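Side-chain contacts in carboxynorspermidine decarboxylase (Campylobacter jejuni subsp. jejuni 81116, PDB 3N29), which decarboxylates carboxynorspermidine to norspermidine, using pyridoxal-5'-phosphate as its cofactor in a beta/alpha-barrel active site: residues Leu199-Leu204 with Asp210-Val215; Lys256-Ser259 with Gln265-Leu268; Ala283-Ile288 with Gln294-Asp299. All blocks are in the same frame, centred on the assembly; numbering follows the deposited sequence.

Contact 1: Leu199-Leu204 with Asp210-Val215; sequences LHFHAL and DALEAV. With PLP (pyridoxal-5'-phosphate), chain C.
In the beta-alpha-beta unit formed by strand 198-200, helix 209-223 and strand 232-234 of the barrel, Phe201, Ala203 and Leu204, at and beyond the C-terminal end of the strand, lean on Ala211, Leu212 and Val215 of the helix. The two methyls of the beta-branched Val215 divide the work. Its CG1 approaches CE1 of the Phe201 ring obliquely at 3.8 Å and also meets Ala203 CB at 3.9 Å, while its CG2 lies 3.9 Å from Leu204 CD2. Phe201 carries its ring between its own backbone N and carbonyl carbon (chi1 67°), and the edge thus presented receives Leu212 CD1, in the ring plane and 3.9 Å from CZ. Leu204 forks over the helix: CD1 rests 3.9 Å from Leu212 CB, and CD2 fits against Ala211 CB, also at 3.9 Å, where a bare methyl lets the leucine come close. Phe235 and Phe219 extend the aromatic surroundings of Phe201.

His200 and His202 belong to the cofactor pocket. The pyridine ring of pyridoxal-5'-phosphate lies over one face of the His202 imidazole, with its C3 3.5 Å above the plane near the ring centre, whereas His200 offers an edge to the cofactor methyl C2A. Hydrogen bonds to other members of the pocket hold both rings: His202 ND1 with Gly237 N, and His200 NE2 with Glu269 OE1.

Between the two segments there is no hydrogen bond, so dispersion and the exclusion of water hold the helix to this segment. The same short run of chain therefore separates two chemistries, with apolar groups toward the helix and imidazoles against the flat cofactor.

Contact 2: Lys256-Ser259 with Gln265-Leu268; sequences KNFS and QVYL
Ser259 OG is held by two partners, and one of them is a water that links it to Val266. The water donates to this oxygen at 3.2 Å and accepts from Val266 N at 3.0 Å, so a single molecule joins helix 248-262 to strand 265-268. The hydroxyl is also hydrogen-bonded to Val264 O, in the turn just ahead of the strand. Serine suits the place because its small hydroxyl can give a proton to a carbonyl and still receive one from water. The two segments are close here, with the CA atoms of Ser259 and Gln265 6.0 Å apart.

Beside this polar bridge lies an apolar patch. Val266 CG2 meets Phe258 CD2 at 4.1 Å, coming at the ring obliquely, and the two side chains cross at about a right angle. The same methyl is 4.3 Å from Ser259 CB, so it sits over the junction of two successive helix residues. With CG1 opposite the backbone N (chi1 171°), the valine is left with CG2 beside that N, on the side of the helix. Phe258 extends its ring away from its own N (chi1 -172°), where it also meets Phe235 edge-to-face and touches Leu216 and Phe219 of helix 209-223.

A beta-branched valine fits an extended strand while its CG2 methyl lies against the helix, and the phenyl ring also reaches the preceding helix. No direct hydrogen bond joins the segments: between them the helix meets the strand through light apolar contact and the bridging water, which accepts from Val266 N and donates to Ser259 OG.

Contact 3: Ala283-Ile288 with Gln294-Asp299; sequences ASVVDI and QIAILD
Backbone hydrogen bonds make Ala283-Ile288 and Gln294-Asp299 the two arms of an antiparallel hairpin with a classic beta bulge. Val286 and Asp287 both face Ile297, whose O accepts from Val286 N at 2.9 Å and from Asp287 N at 3.3 Å. Ile297 N returns a nearly straight bond (170°) to Asp287 O at 2.9 Å. Ser284 O takes Asp299 N at 3.0 Å.

One side chain joins the backbone ladder. Asp299, with CG between its own N and carbonyl carbon (chi1 62°), brings OD1 to 2.8 Å from Ser284 N, which meets it from above the carboxylate plane; the short acidic arm extends the pairing beyond the strand.

Apolar contacts line one face: Val285 CG2 packs on Leu298 CD2 at 3.7 Å, and Ile288 CG1 lies 4.4 Å from Ala296 CB. Beta-branched Val285 and Ile288 favour the extended backbone, and small Ala296 lets Ile288 lie over it.

The second subunit adds Lys122, in a salt bridge with Asp299 OD2, and Ser140, bonded to Asp287 OD2; Thr44 of the same chain also holds Asp299 OD2. Within the mixed sheet, the hairpin lies between strand 369-372, beside strand 279-290, and strand 340-345, parallel to strand 294-298.

In the fold
The contacts follow one another along the chain. Contacts 1 and 2 belong to the eight-stranded parallel barrel and use successive beta-alpha-beta units: strand 198-200 with helix 209-223, then helix 248-262 with strand 265-268, the last strand of the barrel. Their centres are 12 Å apart, and strand 232-234 stands between their two strands. Contact 3 lies in the mixed sheet across the chain's centre, its centre 43 Å from that of contact 1 and 49 Å from that of contact 2. The three thus sample two tasks: seating helices around the cofactor-binding barrel, and building a sheet that reaches the second subunit.

Contact 1: Leu199-Leu204 with Asp210-Val215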
loop_
_atom_site.group_PDB
_atom_site.type_symbol
_atom_site.label_atom_id
_atom_site.label_comp_id
_atom_site.label_asym_id
_atom_site.label_seq_id
_atom_site.Cartn_x
_atom_site.Cartn_y
_atom_site.Cartn_z
ATOM N N LEU A 199 -25.770 -20.202 -1.461
ATOM C CA LEU A 199 -25.673 -18.979 -0.663
ATOM C C LEU A 199 -24.313 -18.860 -0.034
ATOM O O LEU A 199 -23.661 -19.898 0.318
ATOM C CB LEU A 199 -26.749 -18.991 0.408
ATOM C CG LEU A 199 -28.205 -18.915 -0.059
ATOM C CD1 LEU A 199 -29.102 -19.124 1.151
ATOM C CD2 LEU A 199 -28.564 -17.558 -0.841
ATOM N N HIS A 200 -23.865 -17.616 0.102
ATOM C CA HIS A 200 -22.533 -17.322 0.566
ATOM C C HIS A 200 -22.597 -16.273 1.672
ATOM O O HIS A 200 -23.356 -15.328 1.562
ATOM C CB HIS A 200 -21.725 -16.785 -0.623
ATOM C CG HIS A 200 -20.342 -16.354 -0.277
ATOM N ND1 HIS A 200 -20.074 -15.107 0.246
ATOM C CD2 HIS A 200 -19.142 -16.952 -0.465
ATOM C CE1 HIS A 200 -18.767 -14.987 0.441
ATOM N NE2 HIS A 200 -18.167 -16.080 -0.009
ATOM N N PHE A 201 -21.863 -16.460 2.755
ATOM C CA PHE A 201 -21.541 -15.354 3.669
ATOM C C PHE A 201 -20.039 -15.266 3.961
ATOM O O PHE A 201 -19.319 -16.267 3.870
ATOM C CB PHE A 201 -22.375 -15.321 4.962
ATOM C CG PHE A 201 -22.120 -16.457 5.908
ATOM C CD1 PHE A 201 -21.074 -16.398 6.836
ATOM C CD2 PHE A 201 -22.922 -17.595 5.852
ATOM C CE1 PHE A 201 -20.796 -17.488 7.670
ATOM C CE2 PHE A 201 -22.704 -18.697 6.683
ATOM C CZ PHE A 201 -21.639 -18.649 7.612
ATOM N N HIS A 202 -19.608 -14.061 4.339
ATOM C CA HIS A 202 -18.306 -13.842 4.927
ATOM C C HIS A 202 -18.437 -12.765 5.974
ATOM O O HIS A 202 -18.731 -11.599 5.682
ATOM C CB HIS A 202 -17.205 -13.573 3.858
ATOM C CG HIS A 202 -15.883 -13.161 4.434
ATOM N ND1 HIS A 202 -14.957 -14.062 4.908
ATOM C CD2 HIS A 202 -15.329 -11.925 4.603
ATOM C CE1 HIS A 202 -13.899 -13.408 5.359
ATOM N NE2 HIS A 202 -14.097 -12.104 5.181
ATOM N N ALA A 203 -18.244 -13.176 7.212
ATOM C CA ALA A 203 -18.656 -12.419 8.362
ATOM C C ALA A 203 -17.622 -12.415 9.489
ATOM O O ALA A 203 -17.919 -11.922 10.572
ATOM C CB ALA A 203 -20.005 -12.988 8.875
ATOM N N LEU A 204 -16.419 -12.952 9.257
ATOM C CA LEU A 204 -15.437 -13.114 10.316
ATOM C C LEU A 204 -14.042 -12.625 9.925
ATOM O O LEU A 204 -13.648 -12.695 8.737
ATOM C CB LEU A 204 -15.323 -14.593 10.753
ATOM C CG LEU A 204 -16.615 -15.252 11.293
ATOM C CD1 LEU A 204 -16.388 -16.738 11.536
ATOM C CD2 LEU A 204 -17.086 -14.557 12.571
ATOM N N ASP A 210 -16.508 -20.863 17.911
ATOM C CA ASP A 210 -17.651 -20.225 18.640
ATOM C C ASP A 210 -18.222 -19.025 17.913
ATOM O O ASP A 210 -19.442 -18.829 17.926
ATOM C CB ASP A 210 -17.283 -19.827 20.108
ATOM C CG ASP A 210 -16.964 -21.017 21.010
ATOM O OD1 ASP A 210 -17.220 -22.200 20.639
ATOM O OD2 ASP A 210 -16.429 -20.785 22.129
ATOM N N ALA A 211 -17.385 -18.175 17.276
ATOM C CA ALA A 211 -17.905 -17.048 16.525
ATOM C C ALA A 211 -18.637 -17.499 15.244
ATOM O O ALA A 211 -19.658 -16.971 14.904
ATOM C CB ALA A 211 -16.745 -16.002 16.150
ATOM N N LEU A 212 -18.113 -18.489 14.531
ATOM C CA LEU A 212 -18.878 -19.064 13.376
ATOM C C LEU A 212 -20.249 -19.646 13.845
ATOM O O LEU A 212 -21.257 -19.431 13.191
ATOM C CB LEU A 212 -18.066 -20.118 12.622
ATOM C CG LEU A 212 -18.827 -20.973 11.606
ATOM C CD1 LEU A 212 -19.390 -20.015 10.531
ATOM C CD2 LEU A 212 -18.001 -22.035 11.040
ATOM N N GLU A 213 -20.244 -20.404 14.947
ATOM C CA GLU A 213 -21.513 -20.851 15.580
ATOM C C GLU A 213 -22.540 -19.681 15.773
ATOM O O GLU A 213 -23.665 -19.772 15.278
ATOM C CB GLU A 213 -21.245 -21.609 16.876
ATOM C CG GLU A 213 -22.488 -21.965 17.622
ATOM C CD GLU A 213 -22.286 -22.950 18.709
ATOM O OE1 GLU A 213 -21.568 -22.641 19.693
ATOM O OE2 GLU A 213 -22.889 -24.054 18.574
ATOM N N ALA A 214 -22.110 -18.566 16.378
ATOM C CA ALA A 214 -22.974 -17.371 16.566
ATOM C C ALA A 214 -23.462 -16.826 15.231
ATOM O O ALA A 214 -24.635 -16.509 15.110
ATOM C CB ALA A 214 -22.258 -16.277 17.327
ATOM N N VAL A 215 -22.604 -16.775 14.219
ATOM C CA VAL A 215 -23.026 -16.304 12.865
ATOM C C VAL A 215 -24.008 -17.279 12.204
ATOM O O VAL A 215 -25.026 -16.859 11.629
ATOM C CB VAL A 215 -21.834 -15.971 11.871
ATOM C CG1 VAL A 215 -22.392 -15.580 10.496
ATOM C CG2 VAL A 215 -20.983 -14.779 12.394
HETATM N N1 PLP C . -13.881 -14.922 1.476
HETATM C C2 PLP C . -14.181 -13.607 1.255
HETATM C C2A PLP C . -15.418 -13.238 0.476
HETATM C C3 PLP C . -13.271 -12.615 1.737
HETATM O O3 PLP C . -13.545 -11.265 1.511
HETATM C C4 PLP C . -12.105 -12.986 2.433
HETATM C C4A PLP C . -11.130 -11.913 2.899
HETATM C C5 PLP C . -11.855 -14.343 2.692
HETATM C C6 PLP C . -12.774 -15.289 2.191
HETATM C C5A PLP C . -10.628 -14.800 3.445
HETATM O O4P PLP C . -10.520 -14.171 4.697
HETATM P P PLP C . -9.382 -14.536 5.725
HETATM O O1P PLP C . -8.067 -14.377 4.987
HETATM O O2P PLP C . -9.582 -16.014 6.141
HETATM O O3P PLP C . -9.551 -13.699 6.911
#

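Contact 2: Lys256-Ser259 with Gln265-Leu268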
loop_
_atom_site.group_PDB
_atom_site.type_symbol
_atom_site.label_atom_id
_atom_site.label_comp_id
_atom_site.label_asym_id
_atom_site.label_seq_id
_atom_site.Cartn_x
_atom_site.Cartn_y
_atom_site.Cartn_z
ATOM N N LYS A 256 -20.521 -30.300 9.562
ATOM C CA LYS A 256 -21.212 -31.596 9.321
ATOM C C LYS A 256 -22.755 -31.525 9.593
ATOM O O LYS A 256 -23.591 -31.981 8.782
ATOM C CB LYS A 256 -20.512 -32.676 10.147
ATOM C CG LYS A 256 -21.193 -33.996 10.114
ATOM C CD LYS A 256 -20.222 -35.198 10.313
ATOM C CE LYS A 256 -20.872 -36.440 9.721
ATOM N NZ LYS A 256 -19.978 -37.647 9.751
ATOM N N ASN A 257 -23.137 -30.981 10.742
ATOM C CA ASN A 257 -24.573 -30.765 11.061
ATOM C C ASN A 257 -25.295 -29.911 10.019
ATOM O O ASN A 257 -26.398 -30.187 9.595
ATOM C CB ASN A 257 -24.673 -30.147 12.451
ATOM C CG ASN A 257 -24.190 -31.106 13.499
ATOM O OD1 ASN A 257 -24.166 -32.304 13.255
ATOM N ND2 ASN A 257 -23.814 -30.612 14.652
ATOM N N PHE A 258 -24.633 -28.868 9.557
ATOM C CA PHE A 258 -25.307 -27.931 8.698
ATOM C C PHE A 258 -25.573 -28.631 7.377
ATOM O O PHE A 258 -26.688 -28.529 6.807
ATOM C CB PHE A 258 -24.452 -26.668 8.517
ATOM C CG PHE A 258 -25.147 -25.577 7.797
ATOM C CD1 PHE A 258 -25.778 -24.559 8.491
ATOM C CD2 PHE A 258 -25.186 -25.555 6.424
ATOM C CE1 PHE A 258 -26.431 -23.546 7.793
ATOM C CE2 PHE A 258 -25.839 -24.533 5.738
ATOM C CZ PHE A 258 -26.429 -23.550 6.410
ATOM N N SER A 259 -24.556 -29.335 6.901
ATOM C CA SER A 259 -24.589 -30.080 5.670
ATOM C C SER A 259 -25.765 -31.071 5.654
ATOM O O SER A 259 -26.542 -31.134 4.673
ATOM C CB SER A 259 -23.296 -30.901 5.531
ATOM O OG SER A 259 -23.325 -31.527 4.274
ATOM N N GLN A 265 -23.688 -29.046 0.235
ATOM C CA GLN A 265 -22.241 -29.160 0.272
ATOM C C GLN A 265 -21.785 -27.798 0.891
ATOM O O GLN A 265 -22.166 -26.732 0.416
ATOM C CB GLN A 265 -21.732 -29.293 -1.157
ATOM C CG GLN A 265 -20.185 -29.194 -1.352
ATOM C CD GLN A 265 -19.510 -30.231 -0.534
ATOM O OE1 GLN A 265 -18.872 -29.952 0.485
ATOM N NE2 GLN A 265 -19.684 -31.448 -0.935
ATOM N N VAL A 266 -20.976 -27.855 1.934
ATOM C CA VAL A 266 -20.479 -26.652 2.586
ATOM C C VAL A 266 -19.089 -26.389 2.026
ATOM O O VAL A 266 -18.317 -27.322 1.796
ATOM C CB VAL A 266 -20.332 -26.862 4.127
ATOM C CG1 VAL A 266 -19.617 -25.692 4.730
ATOM C CG2 VAL A 266 -21.729 -27.009 4.809
ATOM N N TYR A 267 -18.784 -25.122 1.812
ATOM C CA TYR A 267 -17.464 -24.640 1.409
ATOM C C TYR A 267 -16.911 -23.722 2.465
ATOM O O TYR A 267 -17.661 -22.941 3.106
ATOM C CB TYR A 267 -17.556 -23.876 0.081
ATOM C CG TYR A 267 -17.818 -24.763 -1.074
ATOM C CD1 TYR A 267 -16.765 -25.245 -1.843
ATOM C CD2 TYR A 267 -19.117 -25.165 -1.394
ATOM C CE1 TYR A 267 -16.971 -26.060 -2.907
ATOM C CE2 TYR A 267 -19.338 -26.035 -2.457
ATOM C CZ TYR A 267 -18.256 -26.473 -3.197
ATOM O OH TYR A 267 -18.409 -27.311 -4.263
ATOM N N LEU A 268 -15.595 -23.807 2.704
ATOM C CA LEU A 268 -14.914 -22.838 3.585
ATOM C C LEU A 268 -13.813 -22.170 2.771
ATOM O O LEU A 268 -13.235 -22.815 1.898
ATOM C CB LEU A 268 -14.306 -23.491 4.809
ATOM C CG LEU A 268 -15.132 -24.294 5.817
ATOM C CD1 LEU A 268 -14.243 -25.026 6.768
ATOM C CD2 LEU A 268 -16.071 -23.416 6.632
HETATM O O HOH W 1 -20.508 -30.439 3.314
#

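Contact 3: Ala283-Ile288 with Gln294-Asp299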
loop_
_atom_site.group_PDB
_atom_site.type_symbol
_atom_site.label_atom_id
_atom_site.label_comp_id
_atom_site.label_asym_id
_atom_site.label_seq_id
_atom_site.Cartn_x
_atom_site.Cartn_y
_atom_site.Cartn_z
ATOM N N ALA A 283 15.525 -8.957 6.889
ATOM C CA ALA A 283 16.100 -7.687 6.455
ATOM C C ALA A 283 17.448 -7.598 7.095
ATOM O O ALA A 283 17.753 -8.373 8.033
ATOM C CB ALA A 283 15.180 -6.537 6.953
ATOM N N SER A 284 18.290 -6.713 6.615
ATOM C CA SER A 284 19.556 -6.464 7.247
ATOM C C SER A 284 19.602 -5.077 7.895
ATOM O O SER A 284 19.016 -4.131 7.358
ATOM C CB SER A 284 20.684 -6.499 6.152
ATOM O OG SER A 284 20.792 -7.847 5.611
ATOM N N VAL A 285 20.356 -4.984 8.977
ATOM C CA VAL A 285 20.868 -3.706 9.500
ATOM C C VAL A 285 21.871 -3.070 8.559
ATOM O O VAL A 285 22.969 -3.553 8.421
ATOM C CB VAL A 285 21.417 -3.872 10.942
ATOM C CG1 VAL A 285 21.835 -2.497 11.540
ATOM C CG2 VAL A 285 20.394 -4.700 11.854
ATOM N N VAL A 286 21.509 -1.945 7.950
ATOM C CA VAL A 286 22.360 -1.201 7.105
ATOM C C VAL A 286 23.157 -0.142 7.850
ATOM O O VAL A 286 24.304 0.124 7.533
ATOM C CB VAL A 286 21.571 -0.556 5.961
ATOM C CG1 VAL A 286 22.505 0.249 4.997
ATOM C CG2 VAL A 286 20.781 -1.701 5.203
ATOM N N ASP A 287 22.543 0.481 8.829
ATOM C CA ASP A 287 23.220 1.496 9.640
ATOM C C ASP A 287 22.636 1.516 11.033
ATOM O O ASP A 287 21.535 1.105 11.216
ATOM C CB ASP A 287 23.085 2.872 8.996
ATOM C CG ASP A 287 24.190 3.897 9.445
ATOM O OD1 ASP A 287 25.210 3.505 10.020
ATOM O OD2 ASP A 287 23.974 5.068 9.202
ATOM N N ILE A 288 23.410 1.976 11.993
ATOM C CA ILE A 288 22.960 2.173 13.340
ATOM C C ILE A 288 23.348 3.594 13.784
ATOM O O ILE A 288 24.467 3.985 13.697
ATOM C CB ILE A 288 23.548 1.146 14.282
ATOM C CG1 ILE A 288 23.137 -0.261 13.889
ATOM C CG2 ILE A 288 23.109 1.396 15.650
ATOM C CD1 ILE A 288 23.626 -1.242 14.786
ATOM N N GLN A 294 19.206 4.107 20.583
ATOM C CA GLN A 294 19.902 3.494 19.496
ATOM C C GLN A 294 18.845 3.158 18.450
ATOM O O GLN A 294 17.784 2.703 18.761
ATOM C CB GLN A 294 20.609 2.242 19.925
ATOM C CG GLN A 294 21.652 2.446 20.977
ATOM C CD GLN A 294 22.818 3.106 20.441
ATOM O OE1 GLN A 294 23.530 2.557 19.665
ATOM N NE2 GLN A 294 23.020 4.308 20.835
ATOM N N ILE A 295 19.173 3.460 17.217
ATOM C CA ILE A 295 18.294 3.252 16.101
ATOM C C ILE A 295 18.971 2.448 15.006
ATOM O O ILE A 295 19.975 2.844 14.520
ATOM C CB ILE A 295 17.870 4.599 15.514
ATOM C CG1 ILE A 295 17.253 5.466 16.594
ATOM C CG2 ILE A 295 16.908 4.414 14.388
ATOM C CD1 ILE A 295 17.118 6.850 16.238
ATOM N N ALA A 296 18.360 1.350 14.606
ATOM C CA ALA A 296 18.850 0.535 13.532
ATOM C C ALA A 296 18.017 0.832 12.307
ATOM O O ALA A 296 16.827 0.768 12.340
ATOM C CB ALA A 296 18.735 -0.884 13.880
ATOM N N ILE A 297 18.679 1.173 11.233
ATOM C CA ILE A 297 18.011 1.445 9.970
ATOM C C ILE A 297 18.189 0.200 9.094
ATOM O O ILE A 297 19.317 -0.186 8.793
ATOM C CB ILE A 297 18.624 2.614 9.316
ATOM C CG1 ILE A 297 18.519 3.834 10.267
ATOM C CG2 ILE A 297 17.946 2.890 7.967
ATOM C CD1 ILE A 297 19.055 5.214 9.688
ATOM N N LEU A 298 17.093 -0.386 8.721
ATOM C CA LEU A 298 17.085 -1.636 7.999
ATOM C C LEU A 298 16.885 -1.426 6.508
ATOM O O LEU A 298 16.407 -0.346 6.071
ATOM C CB LEU A 298 16.008 -2.547 8.509
ATOM C CG LEU A 298 15.939 -2.648 10.010
ATOM C CD1 LEU A 298 14.820 -3.595 10.391
ATOM C CD2 LEU A 298 17.326 -2.972 10.640
ATOM N N ASP A 299 17.055 -2.513 5.721
ATOM C CA ASP A 299 16.765 -2.445 4.266
ATOM C C ASP A 299 15.361 -2.881 3.884
ATOM O O ASP A 299 15.067 -3.448 2.796
ATOM C CB ASP A 299 17.870 -3.174 3.450
ATOM C CG ASP A 299 17.986 -4.680 3.759
ATOM O OD1 ASP A 299 17.233 -5.175 4.578
ATOM O OD2 ASP A 299 18.875 -5.348 3.146
#